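Local coordinates for protein N-alpha-acetyltransferase 38, NatC auxiliary subunit (Saccharomyces cerevisiae, PDB 6YGA) that serves as the small auxiliary subunit of the NatC complex, which associates with ribosomes and N-terminally acetylates nascent proteins beginning with methionine and a hydrophobic or amphipathic residue, at residues N12-S17 with G26-V31; N36-H41 with M53-V58; E20-V25 with V42-G47; S7-N12 with P71-L76. All coordinates share one frame; numbering follows the deposited sequence.

Interaction 1. Residues N12-S17 with G26-V31; sequences NTLIVS and GSLVAV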
# COMPACT_ATOMS: atom_id res chain seq x y z
N ASN C 12 -13.12 -36.10 -6.24
CA ASN C 12 -14.30 -36.49 -7.00
C ASN C 12 -15.46 -35.56 -6.67
O ASN C 12 -15.62 -35.13 -5.52
CB ASN C 12 -14.69 -37.95 -6.72
CG ASN C 12 -13.64 -38.93 -7.21
OD1 ASN C 12 -13.57 -39.24 -8.40
ND2 ASN C 12 -12.82 -39.44 -6.30
N THR C 13 -16.26 -35.26 -7.69
CA THR C 13 -17.40 -34.37 -7.53
C THR C 13 -18.46 -34.99 -6.62
O THR C 13 -18.76 -36.18 -6.72
CB THR C 13 -18.00 -34.05 -8.90
OG1 THR C 13 -17.00 -33.48 -9.75
CG2 THR C 13 -19.16 -33.07 -8.78
N LEU C 14 -19.01 -34.17 -5.72
CA LEU C 14 -20.03 -34.61 -4.78
C LEU C 14 -21.22 -33.66 -4.83
O LEU C 14 -21.08 -32.48 -5.15
CB LEU C 14 -19.49 -34.68 -3.35
CG LEU C 14 -18.37 -35.69 -3.09
CD1 LEU C 14 -17.96 -35.69 -1.62
CD2 LEU C 14 -18.81 -37.08 -3.52
N ILE C 15 -22.39 -34.20 -4.50
CA ILE C 15 -23.63 -33.43 -4.42
C ILE C 15 -24.01 -33.32 -2.95
O ILE C 15 -24.25 -34.33 -2.29
CB ILE C 15 -24.75 -34.09 -5.24
CG1 ILE C 15 -24.53 -33.89 -6.74
CG2 ILE C 15 -26.10 -33.52 -4.83
CD1 ILE C 15 -23.57 -34.88 -7.38
N VAL C 16 -24.05 -32.09 -2.45
CA VAL C 16 -24.30 -31.83 -1.03
C VAL C 16 -25.48 -30.87 -0.95
O VAL C 16 -25.33 -29.66 -1.18
CB VAL C 16 -23.08 -31.26 -0.31
CG1 VAL C 16 -23.41 -30.96 1.14
CG2 VAL C 16 -21.92 -32.24 -0.40
N SER C 17 -26.66 -31.39 -0.62
CA SER C 17 -27.82 -30.55 -0.36
C SER C 17 -27.70 -29.95 1.03
O SER C 17 -27.41 -30.66 1.99
CB SER C 17 -29.11 -31.36 -0.49
OG SER C 17 -30.24 -30.56 -0.19
N GLY C 26 -19.50 -29.85 -5.90
CA GLY C 26 -18.10 -29.51 -5.86
C GLY C 26 -17.22 -30.72 -5.69
O GLY C 26 -17.68 -31.81 -5.34
N SER C 27 -15.93 -30.51 -5.95
CA SER C 27 -14.91 -31.55 -5.80
C SER C 27 -14.41 -31.56 -4.36
O SER C 27 -14.02 -30.52 -3.82
CB SER C 27 -13.76 -31.30 -6.77
OG SER C 27 -12.83 -32.37 -6.76
N LEU C 28 -14.40 -32.75 -3.75
CA LEU C 28 -14.04 -32.89 -2.34
C LEU C 28 -12.53 -32.70 -2.17
O LEU C 28 -11.74 -33.41 -2.80
CB LEU C 28 -14.48 -34.25 -1.82
CG LEU C 28 -14.22 -34.49 -0.33
CD1 LEU C 28 -15.08 -33.57 0.52
CD2 LEU C 28 -14.44 -35.94 0.04
N VAL C 29 -12.15 -31.77 -1.30
CA VAL C 29 -10.75 -31.45 -1.05
C VAL C 29 -10.26 -32.07 0.25
O VAL C 29 -9.17 -32.64 0.29
CB VAL C 29 -10.54 -29.92 -1.05
CG1 VAL C 29 -9.16 -29.58 -0.54
CG2 VAL C 29 -10.76 -29.36 -2.44
N ALA C 30 -11.05 -31.96 1.32
CA ALA C 30 -10.63 -32.51 2.60
C ALA C 30 -11.86 -32.79 3.46
O ALA C 30 -12.91 -32.16 3.30
CB ALA C 30 -9.68 -31.55 3.33
N VAL C 31 -11.71 -33.76 4.36
CA VAL C 31 -12.72 -34.09 5.36
C VAL C 31 -12.00 -34.36 6.67
O VAL C 31 -10.89 -34.92 6.67
CB VAL C 31 -13.59 -35.29 4.93
CG1 VAL C 31 -12.74 -36.54 4.74
CG2 VAL C 31 -14.72 -35.54 5.92
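Three backbone hydrogen bonds tie Asn12 and the start of strand 13-17 to strand 26-31, the strand axes running at 104°; between 12-17 and 26-31 only two residue pairs face each other, and the hairpin carries on through Val16 and Leu24. Leu14 and Gly26 form the hydrogen-bonded pair: Leu14 N gives to Gly26 O at 2.7 Å, and Gly26 N returns a bond to Leu14 O at 3.2 Å, both in the acceptor's carbonyl plane. Leu28 N meets Asn12 O at 3.2 Å from above the carbonyl plane, not on a lone pair. Thr13 and Ser27 make the non-hydrogen-bonded pair, their CA atoms 4.1 Å apart. On the other face Leu14 places its CG beside its own backbone N, which brings CD1 obliquely across Leu28, 3.8 Å from Leu28 CB. With CG anti to the backbone N, Leu28 turns its CD2 to the same methyl, 3.9 Å from Leu14 CD1. This is the first hairpin of the bent Sm fold. Strand 63-69 flanks strand 13-18, Leu14 touching Ile68, while strand 37-39 flanks 23-32, with a classic beta bulge at Val29 and Ala30 opposite Leu38; Ala30 and Val31 also pair antiparallel with a strand of the N-alpha-acetyltransferase 35 chain.

Interaction 2. Residues N36-H41 with M53-V58; sequences NLLLDH and MGLVSV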
# COMPACT_ATOMS: atom_id res chain seq x y z
N ASN C 36 -16.68 -32.32 8.79
CA ASN C 36 -16.61 -31.03 8.11
C ASN C 36 -15.95 -31.23 6.75
O ASN C 36 -14.87 -31.82 6.66
CB ASN C 36 -15.83 -30.02 8.93
CG ASN C 36 -16.38 -29.84 10.33
OD1 ASN C 36 -17.59 -29.80 10.53
ND2 ASN C 36 -15.49 -29.75 11.32
N LEU C 37 -16.61 -30.76 5.69
CA LEU C 37 -16.11 -30.95 4.34
C LEU C 37 -15.58 -29.64 3.77
O LEU C 37 -16.11 -28.57 4.08
CB LEU C 37 -17.20 -31.50 3.41
CG LEU C 37 -18.09 -32.62 3.94
CD1 LEU C 37 -19.30 -32.79 3.04
CD2 LEU C 37 -17.31 -33.92 4.03
N LEU C 38 -14.54 -29.74 2.96
CA LEU C 38 -14.03 -28.62 2.18
C LEU C 38 -14.15 -28.97 0.71
O LEU C 38 -13.63 -30.00 0.27
CB LEU C 38 -12.58 -28.29 2.54
CG LEU C 38 -11.96 -27.05 1.89
CD1 LEU C 38 -12.67 -25.79 2.35
CD2 LEU C 38 -10.46 -26.98 2.19
N LEU C 39 -14.86 -28.13 -0.05
CA LEU C 39 -15.16 -28.40 -1.45
C LEU C 39 -14.60 -27.29 -2.33
O LEU C 39 -14.65 -26.11 -1.97
CB LEU C 39 -16.67 -28.53 -1.67
CG LEU C 39 -17.41 -29.64 -0.92
CD1 LEU C 39 -18.91 -29.45 -1.05
CD2 LEU C 39 -17.00 -31.00 -1.43
N ASP C 40 -14.08 -27.68 -3.50
CA ASP C 40 -13.53 -26.75 -4.47
C ASP C 40 -14.40 -26.74 -5.72
O ASP C 40 -15.10 -27.71 -6.02
CB ASP C 40 -12.10 -27.12 -4.85
CG ASP C 40 -11.30 -25.94 -5.37
OD1 ASP C 40 -11.86 -24.83 -5.46
OD2 ASP C 40 -10.10 -26.12 -5.68
N HIS C 41 -14.34 -25.63 -6.45
CA HIS C 41 -15.11 -25.42 -7.67
C HIS C 41 -16.61 -25.61 -7.41
O HIS C 41 -17.33 -26.23 -8.19
CB HIS C 41 -14.63 -26.34 -8.80
CG HIS C 41 -13.14 -26.34 -8.97
ND1 HIS C 41 -12.43 -25.22 -9.34
CD2 HIS C 41 -12.23 -27.33 -8.82
CE1 HIS C 41 -11.14 -25.52 -9.41
NE2 HIS C 41 -10.99 -26.80 -9.10
N MSE C 53 -19.02 -20.46 -6.60
CA MSE C 53 -18.64 -19.89 -5.31
C MSE C 53 -17.21 -20.26 -4.90
O MSE C 53 -16.73 -19.81 -3.86
CB MSE C 53 -19.62 -20.32 -4.22
CG MSE C 53 -21.06 -19.91 -4.49
SE MSE C 53 -22.16 -19.87 -2.88
CE MSE C 53 -21.76 -21.65 -2.20
N GLY C 54 -16.55 -21.08 -5.70
CA GLY C 54 -15.14 -21.37 -5.47
C GLY C 54 -14.94 -22.38 -4.36
O GLY C 54 -15.59 -23.42 -4.33
N LEU C 55 -14.03 -22.07 -3.44
CA LEU C 55 -13.68 -22.97 -2.35
C LEU C 55 -14.59 -22.69 -1.16
O LEU C 55 -14.56 -21.59 -0.60
CB LEU C 55 -12.21 -22.80 -1.96
CG LEU C 55 -11.66 -23.81 -0.95
CD1 LEU C 55 -11.50 -25.18 -1.58
CD2 LEU C 55 -10.34 -23.32 -0.36
N VAL C 56 -15.38 -23.69 -0.77
CA VAL C 56 -16.34 -23.57 0.32
C VAL C 56 -16.15 -24.72 1.30
O VAL C 56 -15.89 -25.86 0.88
CB VAL C 56 -17.79 -23.54 -0.20
CG1 VAL C 56 -18.75 -23.07 0.88
CG2 VAL C 56 -17.91 -22.68 -1.45
N SER C 57 -16.28 -24.43 2.59
CA SER C 57 -16.32 -25.44 3.63
C SER C 57 -17.73 -25.53 4.18
O SER C 57 -18.39 -24.50 4.38
CB SER C 57 -15.33 -25.12 4.76
OG SER C 57 -15.85 -24.13 5.63
N VAL C 58 -18.21 -26.74 4.40
CA VAL C 58 -19.56 -26.97 4.91
C VAL C 58 -19.46 -27.64 6.27
O VAL C 58 -18.87 -28.72 6.40
CB VAL C 58 -20.41 -27.81 3.94
CG1 VAL C 58 -20.71 -27.01 2.68
CG2 VAL C 58 -19.72 -29.11 3.56
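Val56 O is the best-held polar atom here in that it takes the shortest and straightest bond of the pairing; two hydrogens grip it, one N-H and one CA-H. Leu39 N points almost straight at it from 2.7 Å, with 173° at the hydrogen and nearly along the C=O axis, and Leu38 CA adds its hydrogen from 3.6 Å. The bond belongs to an antiparallel pairing of strand 37-39 with strand 56-58, part of the strongly bent sheet of the Sm fold. Leu39 O answers by accepting Val56 N, and one pair further along, Leu37 and Val58 exchange a second reciprocal set, with Val58 N 2.8 Å from Leu37 O. Leu38 and Ser57 lie between as the non-hydrogen-bonded pair.

Side chains alternate across the two faces. On one, Val58 puts CG2 in the crowded position between its backbone N and carbonyl carbon, which presses that methyl obliquely against Leu37 CB at 3.5 Å. On the other, Leu38 CD1 settles 3.7 Å from Ser57 CB, and Leu55 CD1 lies 3.3 Å from Leu39 O and against Asp40 CB as well as Leu38 CG. N-alpha-acetyltransferase 35 extends the sheet here, a strand of its chain pairing parallel with Val56 and Ser57, while Tyr34 of the N-alpha-acetyltransferase 30 chain packs on Leu38 and Ser57. Where the chain turns, the Asp40 carboxylate meets the next residue: Asp40 OD1 accepts His41 N at 2.8 Å from above the carboxylate plane, while Asp40 CG lies 3.8 Å above the centre of the His41 ring.

Interaction 3. Residues E20-V25 with V42-G47; sequences EDRILV and VEERMG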
# COMPACT_ATOMS: atom_id res chain seq x y z
N GLU C 20 -31.27 -25.53 3.46
CA GLU C 20 -32.26 -24.80 2.68
C GLU C 20 -32.46 -25.50 1.33
O GLU C 20 -31.95 -26.60 1.10
CB GLU C 20 -31.83 -23.34 2.52
CG GLU C 20 -31.63 -22.60 3.84
CD GLU C 20 -31.02 -21.22 3.65
OE1 GLU C 20 -30.63 -20.88 2.51
OE2 GLU C 20 -30.93 -20.47 4.64
N ASP C 21 -33.19 -24.85 0.42
CA ASP C 21 -33.38 -25.41 -0.91
C ASP C 21 -32.09 -25.44 -1.72
O ASP C 21 -32.04 -26.11 -2.75
CB ASP C 21 -34.44 -24.61 -1.67
CG ASP C 21 -35.78 -24.60 -0.97
OD1 ASP C 21 -35.87 -25.15 0.15
OD2 ASP C 21 -36.74 -24.04 -1.54
N ARG C 22 -31.06 -24.75 -1.26
CA ARG C 22 -29.81 -24.68 -2.00
C ARG C 22 -29.09 -26.03 -2.00
O ARG C 22 -29.19 -26.81 -1.04
CB ARG C 22 -28.90 -23.60 -1.42
CG ARG C 22 -28.67 -23.73 0.08
CD ARG C 22 -28.05 -22.47 0.68
NE ARG C 22 -26.71 -22.18 0.18
CZ ARG C 22 -25.86 -21.34 0.76
NH1 ARG C 22 -26.22 -20.71 1.87
NH2 ARG C 22 -24.66 -21.13 0.24
N ILE C 23 -28.36 -26.29 -3.08
CA ILE C 23 -27.57 -27.50 -3.25
C ILE C 23 -26.18 -27.11 -3.75
O ILE C 23 -26.05 -26.20 -4.58
CB ILE C 23 -28.25 -28.49 -4.22
CG1 ILE C 23 -29.35 -29.27 -3.49
CG2 ILE C 23 -27.24 -29.44 -4.86
CD1 ILE C 23 -29.91 -30.43 -4.28
N LEU C 24 -25.15 -27.78 -3.24
CA LEU C 24 -23.77 -27.51 -3.61
C LEU C 24 -23.19 -28.70 -4.37
O LEU C 24 -23.32 -29.85 -3.94
CB LEU C 24 -22.92 -27.22 -2.37
CG LEU C 24 -23.37 -26.05 -1.50
CD1 LEU C 24 -22.41 -25.83 -0.35
CD2 LEU C 24 -23.50 -24.79 -2.34
N VAL C 25 -22.56 -28.41 -5.51
CA VAL C 25 -21.86 -29.41 -6.31
C VAL C 25 -20.40 -28.99 -6.38
O VAL C 25 -20.09 -27.89 -6.87
CB VAL C 25 -22.47 -29.53 -7.72
CG1 VAL C 25 -21.78 -30.64 -8.50
CG2 VAL C 25 -23.96 -29.78 -7.63
N VAL C 42 -17.08 -25.07 -6.28
CA VAL C 42 -18.45 -25.30 -5.84
C VAL C 42 -19.42 -24.56 -6.75
O VAL C 42 -19.22 -23.38 -7.08
CB VAL C 42 -18.62 -24.86 -4.38
CG1 VAL C 42 -20.09 -24.78 -4.01
CG2 VAL C 42 -17.91 -25.83 -3.46
N GLU C 43 -20.47 -25.25 -7.16
CA GLU C 43 -21.60 -24.64 -7.86
C GLU C 43 -22.81 -24.67 -6.93
O GLU C 43 -23.21 -25.74 -6.46
CB GLU C 43 -21.92 -25.37 -9.16
CG GLU C 43 -23.12 -24.81 -9.90
CD GLU C 43 -23.46 -25.59 -11.15
OE1 GLU C 43 -22.94 -26.72 -11.32
OE2 GLU C 43 -24.25 -25.09 -11.97
N GLU C 44 -23.38 -23.50 -6.67
CA GLU C 44 -24.56 -23.37 -5.82
C GLU C 44 -25.80 -23.32 -6.69
O GLU C 44 -25.98 -22.38 -7.47
CB GLU C 44 -24.47 -22.11 -4.95
CG GLU C 44 -25.54 -22.05 -3.86
CD GLU C 44 -25.90 -20.63 -3.47
OE1 GLU C 44 -25.98 -19.76 -4.36
OE2 GLU C 44 -26.10 -20.38 -2.26
N ARG C 45 -26.66 -24.33 -6.55
CA ARG C 45 -27.89 -24.43 -7.32
C ARG C 45 -29.08 -24.16 -6.40
O ARG C 45 -29.26 -24.84 -5.39
CB ARG C 45 -28.02 -25.82 -7.95
CG ARG C 45 -26.98 -26.12 -9.02
CD ARG C 45 -27.19 -27.52 -9.58
NE ARG C 45 -26.14 -27.90 -10.52
CZ ARG C 45 -25.99 -29.13 -11.01
NH1 ARG C 45 -26.82 -30.09 -10.64
NH2 ARG C 45 -25.01 -29.40 -11.86
N MSE C 46 -29.89 -23.16 -6.76
CA MSE C 46 -31.14 -22.88 -6.05
C MSE C 46 -32.28 -22.74 -7.04
O MSE C 46 -32.43 -21.69 -7.68
CB MSE C 46 -31.03 -21.61 -5.20
CG MSE C 46 -29.88 -21.62 -4.20
SE MSE C 46 -29.88 -20.07 -3.01
CE MSE C 46 -31.16 -20.69 -1.66
N GLY C 47 -33.09 -23.79 -7.16
CA GLY C 47 -34.23 -23.75 -8.07
C GLY C 47 -33.76 -23.56 -9.49
O GLY C 47 -33.09 -24.42 -10.07
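Glu44 OE2 sits over one face of the Arg22 guanidinium, 3.0 Å from Arg22 NH2 in a salt bridge whose two planes stand 75° apart. Arg22 gets there by taking the crowded first torsion and bending at chi3, while the Glu44 chain stays extended. Beside them, Arg22 CB meets CG of the selenomethionine Met46 at 3.6 Å, and Leu24 CD2 lies against Glu44 CG at 3.7 Å. On the other face of the sheet, the extended Arg45 chain lays its guanidinium over Val25, with Val25 CG2 4.0 Å from Arg45 CZ; Glu43 OE1 reaches its edge in a long salt bridge with a weak hydrogen bond, while Glu43 OE2 is bonded to Ser50. Between the two faces, reciprocal backbone bonds join Ile23 with Arg45 and Val25 with Glu43, the shortest being Glu43 N to Val25 O at 2.7 Å. Further out, Arg51 pairs with Glu44 OE1, and N-alpha-acetyltransferase 35 supplies Asp63 to Arg22, Ser65 to Glu44 and Asp17 to Arg45. With two arginines and a serine around it, the Glu44 carboxylate is probably kept ionised. Arg22 and Glu44, which join these Sm strands, also bond to N-alpha-acetyltransferase 35, as does Arg45, consistent with an electrostatic link between the subunits.

Interaction 4. Residues S7-N12 with P71-L76; sequences SDFIGN and PVLQEL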
# COMPACT_ATOMS: atom_id res chain seq x y z
N SER C 7 -10.17 -41.75 1.56
CA SER C 7 -9.10 -41.38 0.64
C SER C 7 -9.50 -41.64 -0.81
O SER C 7 -9.05 -40.93 -1.71
CB SER C 7 -7.82 -42.15 0.98
OG SER C 7 -6.76 -41.77 0.12
N ASP C 8 -10.33 -42.66 -1.05
CA ASP C 8 -10.77 -42.94 -2.41
C ASP C 8 -11.66 -41.83 -2.96
O ASP C 8 -11.74 -41.63 -4.17
CB ASP C 8 -11.52 -44.27 -2.46
CG ASP C 8 -10.71 -45.42 -1.88
OD1 ASP C 8 -9.62 -45.71 -2.42
OD2 ASP C 8 -11.17 -46.03 -0.89
N PHE C 9 -12.32 -41.08 -2.07
CA PHE C 9 -13.34 -40.13 -2.49
C PHE C 9 -12.77 -38.77 -2.89
O PHE C 9 -13.34 -38.10 -3.76
CB PHE C 9 -14.37 -39.93 -1.38
CG PHE C 9 -15.50 -40.93 -1.42
CD1 PHE C 9 -15.28 -42.25 -1.09
CD2 PHE C 9 -16.77 -40.53 -1.77
CE1 PHE C 9 -16.32 -43.17 -1.11
CE2 PHE C 9 -17.82 -41.43 -1.80
CZ PHE C 9 -17.59 -42.75 -1.47
N ILE C 10 -11.66 -38.35 -2.27
CA ILE C 10 -11.15 -37.01 -2.52
C ILE C 10 -10.77 -36.85 -3.99
O ILE C 10 -10.30 -37.79 -4.64
CB ILE C 10 -9.95 -36.71 -1.60
CG1 ILE C 10 -8.84 -37.73 -1.81
CG2 ILE C 10 -10.40 -36.67 -0.14
CD1 ILE C 10 -7.67 -37.58 -0.87
N GLY C 11 -11.01 -35.66 -4.52
CA GLY C 11 -10.81 -35.39 -5.93
C GLY C 11 -11.99 -35.70 -6.81
O GLY C 11 -11.88 -35.57 -8.04
N ASN C 12 -13.12 -36.10 -6.24
CA ASN C 12 -14.30 -36.49 -7.00
C ASN C 12 -15.46 -35.56 -6.67
O ASN C 12 -15.62 -35.13 -5.52
CB ASN C 12 -14.69 -37.95 -6.72
CG ASN C 12 -13.64 -38.93 -7.21
OD1 ASN C 12 -13.57 -39.24 -8.40
ND2 ASN C 12 -12.82 -39.44 -6.30
N PRO C 71 -21.78 -43.86 -11.84
CA PRO C 71 -20.59 -44.33 -12.57
C PRO C 71 -19.29 -43.91 -11.93
O PRO C 71 -18.31 -44.66 -11.96
CB PRO C 71 -20.77 -43.71 -13.97
CG PRO C 71 -21.61 -42.52 -13.74
CD PRO C 71 -22.58 -42.93 -12.67
N VAL C 72 -19.24 -42.72 -11.32
CA VAL C 72 -18.02 -42.27 -10.66
C VAL C 72 -17.74 -43.12 -9.42
O VAL C 72 -16.59 -43.48 -9.15
CB VAL C 72 -18.12 -40.78 -10.30
CG1 VAL C 72 -16.85 -40.30 -9.61
CG2 VAL C 72 -18.39 -39.95 -11.55
N LEU C 73 -18.79 -43.48 -8.68
CA LEU C 73 -18.61 -44.24 -7.44
C LEU C 73 -17.96 -45.59 -7.70
O LEU C 73 -17.03 -45.99 -7.00
CB LEU C 73 -19.96 -44.42 -6.74
CG LEU C 73 -20.03 -45.45 -5.61
CD1 LEU C 73 -19.06 -45.10 -4.49
CD2 LEU C 73 -21.45 -45.56 -5.07
N GLN C 74 -18.45 -46.32 -8.71
CA GLN C 74 -17.87 -47.62 -9.03
C GLN C 74 -16.44 -47.49 -9.53
O GLN C 74 -15.64 -48.42 -9.37
CB GLN C 74 -18.74 -48.35 -10.06
CG GLN C 74 -20.24 -48.19 -9.84
CD GLN C 74 -20.71 -48.68 -8.49
OE1 GLN C 74 -20.07 -49.52 -7.86
NE2 GLN C 74 -21.85 -48.16 -8.04
N GLU C 75 -16.11 -46.35 -10.14
CA GLU C 75 -14.76 -46.14 -10.65
C GLU C 75 -13.75 -46.04 -9.51
O GLU C 75 -12.61 -46.51 -9.65
CB GLU C 75 -14.73 -44.88 -11.51
CG GLU C 75 -13.77 -44.91 -12.68
CD GLU C 75 -13.94 -43.71 -13.59
OE1 GLU C 75 -14.94 -42.98 -13.42
OE2 GLU C 75 -13.09 -43.50 -14.48
N LEU C 76 -14.15 -45.45 -8.39
CA LEU C 76 -13.23 -45.27 -7.27
C LEU C 76 -12.78 -46.61 -6.69
O LEU C 76 -11.63 -46.76 -6.26
CB LEU C 76 -13.88 -44.43 -6.17
CG LEU C 76 -14.77 -43.27 -6.62
CD1 LEU C 76 -15.34 -42.55 -5.41
CD2 LEU C 76 -14.01 -42.32 -7.52
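Leu76 sets its CG anti to the carbonyl carbon but squeezed toward the backbone N (chi1 -38°), and an anti second torsion then spreads its two methyls between Phe9 and Asn12. Phe9, whose CB starts out away from the helix, turns its ring back with chi1 at -87°. The result is a CH-pi contact: Leu76 CD1 stands 4.2 Å from the centroid of the Phe9 ring, over its face and only 5° off the normal. From the same helix, Leu73 CD1 reaches Phe9 CZ at 4.1 Å, crossing obliquely.

The second methyl goes to an amide. Leu76 CD2 meets the Asn12 side chain tip to tip, 3.2 Å from Asn12 OD1 and 3.3 Å from Asn12 ND2, which is tight for such groups, and Val72 CG1 slides past at 3.7 Å from Asn12 OD1. The amide is held within the type II beta turn from Phe9 to Asn12: Asn12 ND2 gives a hydrogen bond of 2.9 Å to Phe9 O, approaching from above the carbonyl plane, and Gly11 has the positive phi that this turn needs. Helix 70-76 is thereby laid against the loop leading into the first Sm strand, with Ile68 touching Leu73 and Leu76 from strand 63-69. Phe28 of the N-alpha-acetyltransferase 35 chain stacks edge-to-face with the Phe9 ring. Across the loop-helix seam the contact is van der Waals and CH-pi in nature, so shape holds it: Asn12 ND2 spends its hydrogen bond on the turn, while OD1 faces the methyls of Leu76 and Val72.

Strand 23-32 is the common thread: interaction 1 pairs its middle with strand 13-18, interaction 3 pairs its start with strand 42-46, and it also borders strand 37-39 of interaction 2. Interactions 1 and 2 have centres about 7 Å apart, and each lies about 12 Å from interaction 3. All three share one bent sheet. In sequence, interaction 1 closes before interaction 2 opens, whereas interaction 3 alternates with both. Interaction 4 joins segments near the two chain ends, the Sm strands lying between them in sequence; it shares Asn12 with interaction 1 but lies about 21 Å, centre to centre, from interaction 3. N-alpha-acetyltransferase 35 reaches all four, so its contacts run along the whole fold.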